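Local coordinates for protein pollen allergen Phl p 6 (Phleum pratense, PDB 6TRK) that is of unknown function but acts as a grass pollen allergen, an all-helical member of the Poa p IX/Phl p VI family, here in a fold-stabilised variant, at residues Ala20-Thr25 against Asp81-Phe86; Ala39-Ser44 against Leu88-Ala93; Ala16-Ala21 against Lys35-Ala40. The protein carries 1 engineered substitution. All coordinates share one frame; numbering follows the deposited sequence. Where two conformers were deposited one is given.

Overall arrangement
The three contacts tie helices 2-23, 30-55 and 82-98 together pairwise, each helix serving two of them. Contacts 1 and 3 share Ala20 and Ala21, contacts 2 and 3 share Ala39 and Ala40, and their centres lie about 6 to 8 Å apart. Phenylalanines make them one continuous core: Phe86 CD1 of contact 1 reaches Phe37 CE2 of contact 3 at 3.4 Å, and Phe90 CD1 of contact 2 meets Phe18 CD1 of contact 3 at 3.6 Å. Contact 2, about 3 Å from the centre of the chain, is the most central. Its residue Glu92 binds a zinc ion, together with His104, through a side chain that takes no part in the ring packing.

Contact 1 of 3, residues Ala20-Thr25 against Asp81-Phe86; sequences AAMATT and DKYEAF
Met22 and Tyr83 are the residues whose backbones come nearest, 9.2 Å between their CA atoms, so helix 2-23 and helix 82-98 stand well apart here and a long side chain spans the gap. Tyr83 does so. A trans chi1 of 174° sends its ring across, ending with Tyr83 OH 3.3 Å from Met22 CB. Thr25 and Tyr83 approach each other from opposite directions, and the threonine lays its methyl over the ring: Thr25 CG2 lies 4.3 Å from the centroid of Tyr83, an off-centre CH-pi contact 29° from the ring normal. Thr25 OG1 donates to Met22 O of its own segment at 2.8 Å, in the carbonyl plane. That oxygen also accepts from Thr25 N, and Ala21 O likewise takes both N and OG1 of Thr24, so each of the two carbonyl oxygens receives a backbone N-H and a threonine hydroxyl. The OG1 bond to Met22 O restrains chi1 of Thr25 (70°) and so turns CG2 to the tyrosine ring, which also meets Phe37 edge-to-face. The contact is therefore mainly one of dispersion and CH-pi attraction, with the methyl of Thr25 held in place by a bond within its own segment.

Contact 2 of 3, residues Ala39-Ser44 against Leu88-Ala93; sequences AAFTVS and LHFSEA. With ZN (zinc ion), chain C.
A T-shaped aromatic pair, Phe41 on Phe90, is the whole of this contact. The two side chains come from opposite directions, the edge of Phe41 pointing at the face of Phe90, with centroids 5.2 Å apart and planes at 81°. Phe41 CE2 stands over the Phe90 ring, shifted toward its rim, and the closest approach is Phe41 CZ to Phe90 CE2 at 3.6 Å. Both first torsions are close to trans (chi1 172° in Phe41, -167° in Phe90), which turns each ring toward the other helix. The backbones themselves stay well separated, with Phe41 CA 11.4 Å from Phe90 CA. The ring-on-ring geometry sets the slightly positive C-H edge of Phe41 against the pi face of Phe90. Metal coordination belongs to another side of helix 82-98. The chain of Glu92, extended beyond CG, holds a zinc ion through OE1 at 2.0 Å, while OE2 of Glu92 stays 3.0 Å from the zinc ion, so the carboxylate binds through one oxygen. A water and His104 ND1 are further ligands. Among the neighbouring helices, Phe90 also meets Phe18 and Val14 of helix 2-23 and Val66 and Ala70 of helix 60-76. Phe41 packs on Ala21, Phe37, Phe86 and the engineered Tyr45, which places the pair in the buried centre of four helices.

Contact 3 of 3, residues Ala16-Ala21 against Lys35-Ala40; sequences ASFRAA and KTFEAA
The methyl of Ala21 is the bump that helix 2-23 sets into helix 30-55. It enters the hollow between Phe37 and Ala40, one turn apart on the second helix, with Ala21 CB 3.7 Å from Phe37 CE1 and 4.1 Å from Ala40 CB. At this point the backbones come to 5.2 Å between the CA atoms of Ala21 and Ala40, small residues that let the two helices draw close. The short helical segments run roughly antiparallel, at 146°, with axes 9.3 Å apart at closest approach. In return, the Phe37 ring is the bump on the second helix and fills the hollow between Phe18 and Ala21, again one turn apart. The ring also leans on the backbone of Ala21, its CD1 touching the carbonyl carbon and oxygen. Farther out, Phe37 CZ comes to the edge of the Phe18 ring, close to the plane of that ring, at 3.9 Å from Phe18 CE1. Phe18 CD1 lies in the plane of Phe37, and the two side chains cross at a slant. Neither ring leaves its backbone straight toward the other helix. The chi1 values, 166° for Phe18 and 161° for Phe37, carry both toward the interior, where the tip of Phe37 (CZ) meets the CD1-CE1 side of Phe18. Phe37 also meets Phe86 edge-to-face. On the flanks the chemistry turns polar: Ser17 OG bonds to Asn48 ND2, and Arg19 forms a salt bridge with Glu12. Alanines at the close approach and phenylalanines facing inward give a roughly antiparallel helical hairpin, two consecutive helices of the four-helix bundle that grass pollen allergens of this family adopt.

Contact 1 of 3, residues Ala20-Thr25 against Asp81-Phe86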
loop_
_atom_site.group_PDB
_atom_site.type_symbol
_atom_site.label_atom_id
_atom_site.label_comp_id
_atom_site.label_asym_id
_atom_site.label_seq_id
_atom_site.Cartn_x
_atom_site.Cartn_y
_atom_site.Cartn_z
ATOM N N ALA A 20 5.636 -5.559 -5.313
ATOM C CA ALA A 20 5.629 -6.993 -5.651
ATOM C C ALA A 20 4.208 -7.504 -5.861
ATOM O O ALA A 20 3.940 -8.269 -6.779
ATOM C CB ALA A 20 6.354 -7.773 -4.552
ATOM N N ALA A 21 3.253 -7.052 -5.056
ATOM C CA ALA A 21 1.878 -7.469 -5.315
ATOM C C ALA A 21 1.364 -6.966 -6.659
ATOM O O ALA A 21 0.643 -7.682 -7.377
ATOM C CB ALA A 21 0.992 -6.982 -4.170
ATOM N N MET A 22 1.698 -5.731 -7.019
ATOM C CA MET A 22 1.299 -5.236 -8.331
ATOM C C MET A 22 1.875 -6.110 -9.440
ATOM O O MET A 22 1.200 -6.387 -10.439
ATOM C CB MET A 22 1.760 -3.791 -8.486
ATOM C CG MET A 22 1.022 -2.835 -7.562
ATOM S SD MET A 22 1.583 -1.132 -7.691
ATOM C CE MET A 22 1.125 -0.755 -9.388
ATOM N N ALA A 23 3.115 -6.571 -9.268
ATOM C CA ALA A 23 3.753 -7.384 -10.311
ATOM C C ALA A 23 2.980 -8.668 -10.599
ATOM O O ALA A 23 3.039 -9.184 -11.719
ATOM C CB ALA A 23 5.183 -7.706 -9.905
ATOM N N THR A 24 2.222 -9.177 -9.623
ATOM C CA THR A 24 1.494 -10.419 -9.853
ATOM C C THR A 24 0.340 -10.264 -10.837
ATOM O O THR A 24 -0.196 -11.281 -11.299
ATOM C CB THR A 24 0.958 -11.024 -8.555
ATOM O OG1 THR A 24 -0.126 -10.220 -8.036
ATOM C CG2 THR A 24 2.059 -11.212 -7.547
ATOM N N THR A 25 -0.054 -9.043 -11.191
ATOM C CA THR A 25 -1.103 -8.816 -12.163
ATOM C C THR A 25 -0.596 -8.737 -13.611
ATOM O O THR A 25 -1.413 -8.537 -14.516
ATOM C CB THR A 25 -1.871 -7.519 -11.843
ATOM O OG1 THR A 25 -1.036 -6.389 -12.096
ATOM C CG2 THR A 25 -2.340 -7.507 -10.367
ATOM N N ASP A 81 -12.535 -0.860 -12.378
ATOM C CA ASP A 81 -11.755 0.265 -11.865
ATOM C C ASP A 81 -11.107 -0.020 -10.520
ATOM O O ASP A 81 -10.340 0.829 -10.014
ATOM C CB ASP A 81 -12.681 1.491 -11.725
ATOM C CG ASP A 81 -13.164 2.029 -13.063
ATOM O OD1 ASP A 81 -12.402 1.943 -14.047
ATOM O OD2 ASP A 81 -14.299 2.549 -13.116
ATOM N N LYS A 82 -11.402 -1.176 -9.915
ATOM C CA LYS A 82 -10.985 -1.430 -8.541
ATOM C C LYS A 82 -9.469 -1.490 -8.395
ATOM O O LYS A 82 -8.914 -0.959 -7.423
ATOM C CB LYS A 82 -11.615 -2.744 -8.047
ATOM C CG LYS A 82 -13.110 -2.665 -7.925
ATOM C CD LYS A 82 -13.705 -3.953 -7.399
ATOM C CE LYS A 82 -15.202 -3.812 -7.167
ATOM N NZ LYS A 82 -15.506 -2.871 -6.012
ATOM N N TYR A 83 -8.773 -2.148 -9.330
ATOM C CA TYR A 83 -7.337 -2.301 -9.147
ATOM C C TYR A 83 -6.640 -0.949 -9.192
ATOM O O TYR A 83 -5.861 -0.608 -8.298
ATOM C CB TYR A 83 -6.765 -3.285 -10.188
ATOM C CG TYR A 83 -5.255 -3.404 -10.164
ATOM C CD1 TYR A 83 -4.581 -3.823 -9.050
ATOM C CD2 TYR A 83 -4.516 -3.112 -11.306
ATOM C CE1 TYR A 83 -3.192 -3.923 -9.038
ATOM C CE2 TYR A 83 -3.131 -3.198 -11.308
ATOM C CZ TYR A 83 -2.478 -3.606 -10.166
ATOM O OH TYR A 83 -1.100 -3.689 -10.165
ATOM N N GLU A 84 -6.948 -0.144 -10.202
ATOM C CA GLU A 84 -6.293 1.168 -10.256
ATOM C C GLU A 84 -6.726 2.076 -9.109
ATOM O O GLU A 84 -5.902 2.846 -8.606
ATOM C CB GLU A 84 -6.547 1.816 -11.597
ATOM C CG GLU A 84 -5.906 1.016 -12.771
ATOM C CD GLU A 84 -4.366 0.991 -12.757
ATOM O OE1 GLU A 84 -3.728 1.896 -12.167
ATOM O OE2 GLU A 84 -3.787 0.063 -13.360
ATOM N N ALA A 85 -7.967 1.942 -8.620
ATOM C CA ALA A 85 -8.381 2.735 -7.469
ATOM C C ALA A 85 -7.571 2.384 -6.231
ATOM O O ALA A 85 -7.161 3.270 -5.477
ATOM C CB ALA A 85 -9.861 2.543 -7.161
ATOM N N PHE A 86 -7.333 1.087 -5.998
ATOM C CA PHE A 86 -6.491 0.715 -4.871
ATOM C C PHE A 86 -5.077 1.286 -4.999
ATOM O O PHE A 86 -4.548 1.907 -4.051
ATOM C CB PHE A 86 -6.409 -0.814 -4.742
ATOM C CG PHE A 86 -5.804 -1.268 -3.425
ATOM C CD1 PHE A 86 -4.446 -1.185 -3.183
ATOM C CD2 PHE A 86 -6.607 -1.792 -2.418
ATOM C CE1 PHE A 86 -3.886 -1.569 -1.984
ATOM C CE2 PHE A 86 -6.032 -2.234 -1.219
ATOM C CZ PHE A 86 -4.675 -2.108 -1.009
#

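Contact 2 of 3, residues Ala39-Ser44 against Leu88-Ala93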
loop_
_atom_site.group_PDB
_atom_site.type_symbol
_atom_site.label_atom_id
_atom_site.label_comp_id
_atom_site.label_asym_id
_atom_site.label_seq_id
_atom_site.Cartn_x
_atom_site.Cartn_y
_atom_site.Cartn_z
ATOM N N ALA A 39 -4.946 -10.753 -3.058
ATOM C CA ALA A 39 -4.463 -11.958 -2.395
ATOM C C ALA A 39 -2.964 -11.901 -2.142
ATOM O O ALA A 39 -2.491 -12.328 -1.082
ATOM C CB ALA A 39 -4.815 -13.176 -3.232
ATOM N N ALA A 40 -2.207 -11.374 -3.092
ATOM C CA ALA A 40 -0.774 -11.251 -2.889
ATOM C C ALA A 40 -0.457 -10.156 -1.885
ATOM O O ALA A 40 0.434 -10.313 -1.033
ATOM C CB ALA A 40 -0.079 -10.965 -4.228
ATOM N N PHE A 41 -1.190 -9.042 -1.960
ATOM C CA PHE A 41 -0.945 -7.908 -1.098
ATOM C C PHE A 41 -1.211 -8.256 0.351
ATOM O O PHE A 41 -0.442 -7.884 1.239
ATOM C CB PHE A 41 -1.839 -6.723 -1.526
ATOM C CG PHE A 41 -1.781 -5.572 -0.577
ATOM C CD1 PHE A 41 -2.672 -5.485 0.500
ATOM C CD2 PHE A 41 -0.835 -4.587 -0.737
ATOM C CE1 PHE A 41 -2.601 -4.439 1.381
ATOM C CE2 PHE A 41 -0.751 -3.521 0.170
ATOM C CZ PHE A 41 -1.629 -3.457 1.225
ATOM N N THR A 42 -2.293 -8.992 0.625
ATOM C CA THR A 42 -2.666 -9.202 2.030
ATOM C C THR A 42 -1.630 -10.055 2.768
ATOM O O THR A 42 -1.362 -9.808 3.948
ATOM C CB THR A 42 -4.066 -9.826 2.101
ATOM O OG1 THR A 42 -4.554 -9.772 3.451
ATOM C CG2 THR A 42 -4.052 -11.267 1.622
ATOM N N VAL A 43 -1.016 -11.034 2.091
ATOM C CA VAL A 43 -0.002 -11.872 2.746
ATOM C C VAL A 43 1.184 -11.029 3.195
ATOM O O VAL A 43 1.614 -11.093 4.343
ATOM C CB VAL A 43 0.467 -12.992 1.788
ATOM C CG1 VAL A 43 1.696 -13.710 2.369
ATOM C CG2 VAL A 43 -0.658 -13.985 1.507
ATOM N N SER A 44 1.771 -10.268 2.272
ATOM C CA SER A 44 2.985 -9.553 2.633
ATOM C C SER A 44 2.709 -8.333 3.510
ATOM O O SER A 44 3.512 -8.031 4.404
ATOM C CB SER A 44 3.717 -9.141 1.355
ATOM O OG SER A 44 2.866 -8.414 0.486
ATOM N N LEU A 88 -3.779 3.683 -6.818
ATOM C CA LEU A 88 -3.660 5.135 -6.747
ATOM C C LEU A 88 -3.726 5.619 -5.309
ATOM O O LEU A 88 -2.928 6.462 -4.883
ATOM C CB LEU A 88 -4.748 5.780 -7.607
ATOM C CG LEU A 88 -4.883 7.279 -7.527
ATOM C CD1 LEU A 88 -3.649 7.931 -8.089
ATOM C CD2 LEU A 88 -6.089 7.729 -8.323
ATOM N N HIS A 89 -4.709 5.151 -4.546
ATOM C CA HIS A 89 -4.869 5.724 -3.208
ATOM C C HIS A 89 -3.862 5.162 -2.216
ATOM O O HIS A 89 -3.402 5.888 -1.321
ATOM C CB HIS A 89 -6.299 5.527 -2.732
ATOM C CG HIS A 89 -7.280 6.322 -3.532
ATOM N ND1 HIS A 89 -7.836 5.868 -4.715
ATOM C CD2 HIS A 89 -7.738 7.581 -3.359
ATOM C CE1 HIS A 89 -8.619 6.803 -5.218
ATOM N NE2 HIS A 89 -8.572 7.862 -4.415
ATOM N N PHE A 90 -3.438 3.914 -2.406
ATOM C CA PHE A 90 -2.404 3.367 -1.537
ATOM C C PHE A 90 -1.094 4.144 -1.707
ATOM O O PHE A 90 -0.473 4.586 -0.733
ATOM C CB PHE A 90 -2.185 1.858 -1.830
ATOM C CG PHE A 90 -1.369 1.183 -0.751
ATOM C CD1 PHE A 90 -0.003 1.114 -0.870
ATOM C CD2 PHE A 90 -1.972 0.657 0.386
ATOM C CE1 PHE A 90 0.775 0.535 0.127
ATOM C CE2 PHE A 90 -1.215 0.093 1.404
ATOM C CZ PHE A 90 0.175 0.031 1.248
ATOM N N SER A 91 -0.676 4.335 -2.938
ATOM C CA SER A 91 0.596 5.011 -3.175
ATOM C C SER A 91 0.560 6.469 -2.722
ATOM O O SER A 91 1.525 6.944 -2.126
ATOM C CB SER A 91 0.963 4.913 -4.644
ATOM O OG SER A 91 0.007 5.459 -5.497
ATOM N N GLU A 92 -0.551 7.179 -2.969
ATOM C CA GLU A 92 -0.652 8.578 -2.528
ATOM C C GLU A 92 -0.724 8.681 -1.009
ATOM O O GLU A 92 -0.063 9.537 -0.391
ATOM C CB GLU A 92 -1.847 9.297 -3.183
ATOM C CG GLU A 92 -1.613 9.614 -4.670
ATOM C CD GLU A 92 -2.541 10.583 -5.295
ATOM O OE1 GLU A 92 -2.309 10.862 -6.506
ATOM O OE2 GLU A 92 -3.504 11.052 -4.659
ATOM N N ALA A 93 -1.524 7.836 -0.368
ATOM C CA ALA A 93 -1.636 7.926 1.087
ATOM C C ALA A 93 -0.330 7.551 1.775
ATOM O O ALA A 93 0.027 8.146 2.787
ATOM C CB ALA A 93 -2.794 7.048 1.560
HETATM ZN ZN ZN C . -3.359 12.262 -7.407
HETATM O O HOH W 1 -5.042 11.519 -8.151
#

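Contact 3 of 3, residues Ala16-Ala21 against Lys35-Ala40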
loop_
_atom_site.group_PDB
_atom_site.type_symbol
_atom_site.label_atom_id
_atom_site.label_comp_id
_atom_site.label_asym_id
_atom_site.label_seq_id
_atom_site.Cartn_x
_atom_site.Cartn_y
_atom_site.Cartn_z
ATOM N N ALA A 16 7.801 -1.780 -0.993
ATOM C CA ALA A 16 8.399 -2.832 -1.802
ATOM C C ALA A 16 7.465 -4.033 -1.931
ATOM O O ALA A 16 7.338 -4.603 -3.017
ATOM C CB ALA A 16 9.750 -3.238 -1.194
ATOM N N SER A 17 6.806 -4.423 -0.833
ATOM C CA SER A 17 5.839 -5.532 -0.915
ATOM C C SER A 17 4.639 -5.166 -1.777
ATOM O O SER A 17 4.113 -6.003 -2.527
ATOM C CB SER A 17 5.379 -5.904 0.481
ATOM O OG SER A 17 6.418 -6.437 1.249
ATOM N N PHE A 18 4.169 -3.905 -1.651
ATOM C CA PHE A 18 3.094 -3.415 -2.511
ATOM C C PHE A 18 3.483 -3.491 -3.991
ATOM O O PHE A 18 2.700 -3.947 -4.821
ATOM C CB PHE A 18 2.739 -1.984 -2.038
ATOM C CG PHE A 18 1.887 -1.198 -2.984
ATOM C CD1 PHE A 18 0.573 -1.538 -3.231
ATOM C CD2 PHE A 18 2.394 -0.026 -3.570
ATOM C CE1 PHE A 18 -0.221 -0.737 -4.078
ATOM C CE2 PHE A 18 1.612 0.768 -4.420
ATOM C CZ PHE A 18 0.304 0.418 -4.668
ATOM N N ARG A 19 4.700 -3.095 -4.338
ATOM C CA ARG A 19 5.132 -3.201 -5.735
ATOM C C ARG A 19 5.187 -4.659 -6.191
ATOM O O ARG A 19 4.822 -4.979 -7.328
ATOM C CB ARG A 19 6.507 -2.548 -5.927
ATOM C CG ARG A 19 6.543 -1.051 -5.725
ATOM C CD ARG A 19 7.904 -0.505 -6.180
ATOM N NE ARG A 19 9.006 -0.809 -5.266
ATOM C CZ ARG A 19 9.370 -0.033 -4.247
ATOM N NH1 ARG A 19 8.703 1.095 -3.982
ATOM N NH2 ARG A 19 10.388 -0.394 -3.481
ATOM N N ALA A 20 5.636 -5.559 -5.313
ATOM C CA ALA A 20 5.629 -6.993 -5.651
ATOM C C ALA A 20 4.208 -7.504 -5.861
ATOM O O ALA A 20 3.940 -8.269 -6.779
ATOM C CB ALA A 20 6.354 -7.773 -4.552
ATOM N N ALA A 21 3.253 -7.052 -5.056
ATOM C CA ALA A 21 1.878 -7.469 -5.315
ATOM C C ALA A 21 1.364 -6.966 -6.659
ATOM O O ALA A 21 0.643 -7.682 -7.377
ATOM C CB ALA A 21 0.992 -6.982 -4.170
ATOM N N LYS A 35 -8.460 -9.172 -7.742
ATOM C CA LYS A 35 -8.478 -10.320 -6.839
ATOM C C LYS A 35 -7.093 -10.926 -6.683
ATOM O O LYS A 35 -6.713 -11.342 -5.582
ATOM C CB LYS A 35 -9.465 -11.362 -7.347
ATOM C CG LYS A 35 -9.664 -12.562 -6.452
ATOM C CD LYS A 35 -10.429 -13.725 -7.157
ATOM C CE LYS A 35 -11.185 -13.332 -8.450
ATOM N NZ LYS A 35 -10.476 -13.656 -9.752
ATOM N N THR A 36 -6.323 -10.979 -7.782
ATOM C CA THR A 36 -4.958 -11.494 -7.739
ATOM C C THR A 36 -4.061 -10.591 -6.904
ATOM O O THR A 36 -3.325 -11.060 -6.019
ATOM C CB THR A 36 -4.431 -11.636 -9.172
ATOM O OG1 THR A 36 -5.199 -12.633 -9.900
ATOM C CG2 THR A 36 -2.951 -11.992 -9.194
ATOM N N PHE A 37 -4.121 -9.285 -7.166
ATOM C CA PHE A 37 -3.324 -8.326 -6.408
ATOM C C PHE A 37 -3.651 -8.400 -4.918
ATOM O O PHE A 37 -2.760 -8.428 -4.055
ATOM C CB PHE A 37 -3.598 -6.900 -6.939
ATOM C CG PHE A 37 -3.201 -5.833 -5.978
ATOM C CD1 PHE A 37 -1.900 -5.390 -5.922
ATOM C CD2 PHE A 37 -4.101 -5.295 -5.091
ATOM C CE1 PHE A 37 -1.499 -4.424 -5.026
ATOM C CE2 PHE A 37 -3.702 -4.349 -4.145
ATOM C CZ PHE A 37 -2.419 -3.907 -4.125
ATOM N N GLU A 38 -4.941 -8.411 -4.602
ATOM C CA GLU A 38 -5.361 -8.351 -3.217
ATOM C C GLU A 38 -4.893 -9.572 -2.439
ATOM O O GLU A 38 -4.469 -9.453 -1.279
ATOM C CB GLU A 38 -6.872 -8.211 -3.146
ATOM C CG GLU A 38 -7.343 -7.759 -1.796
ATOM C CD GLU A 38 -7.572 -8.908 -0.848
ATOM O OE1 GLU A 38 -7.654 -8.656 0.372
ATOM O OE2 GLU A 38 -7.660 -10.063 -1.320
ATOM N N ALA A 39 -4.946 -10.753 -3.058
ATOM C CA ALA A 39 -4.463 -11.958 -2.395
ATOM C C ALA A 39 -2.964 -11.901 -2.142
ATOM O O ALA A 39 -2.491 -12.328 -1.082
ATOM C CB ALA A 39 -4.815 -13.176 -3.232
ATOM N N ALA A 40 -2.207 -11.374 -3.092
ATOM C CA ALA A 40 -0.774 -11.251 -2.889
ATOM C C ALA A 40 -0.457 -10.156 -1.885
ATOM O O ALA A 40 0.434 -10.313 -1.033
ATOM C CB ALA A 40 -0.079 -10.965 -4.228
#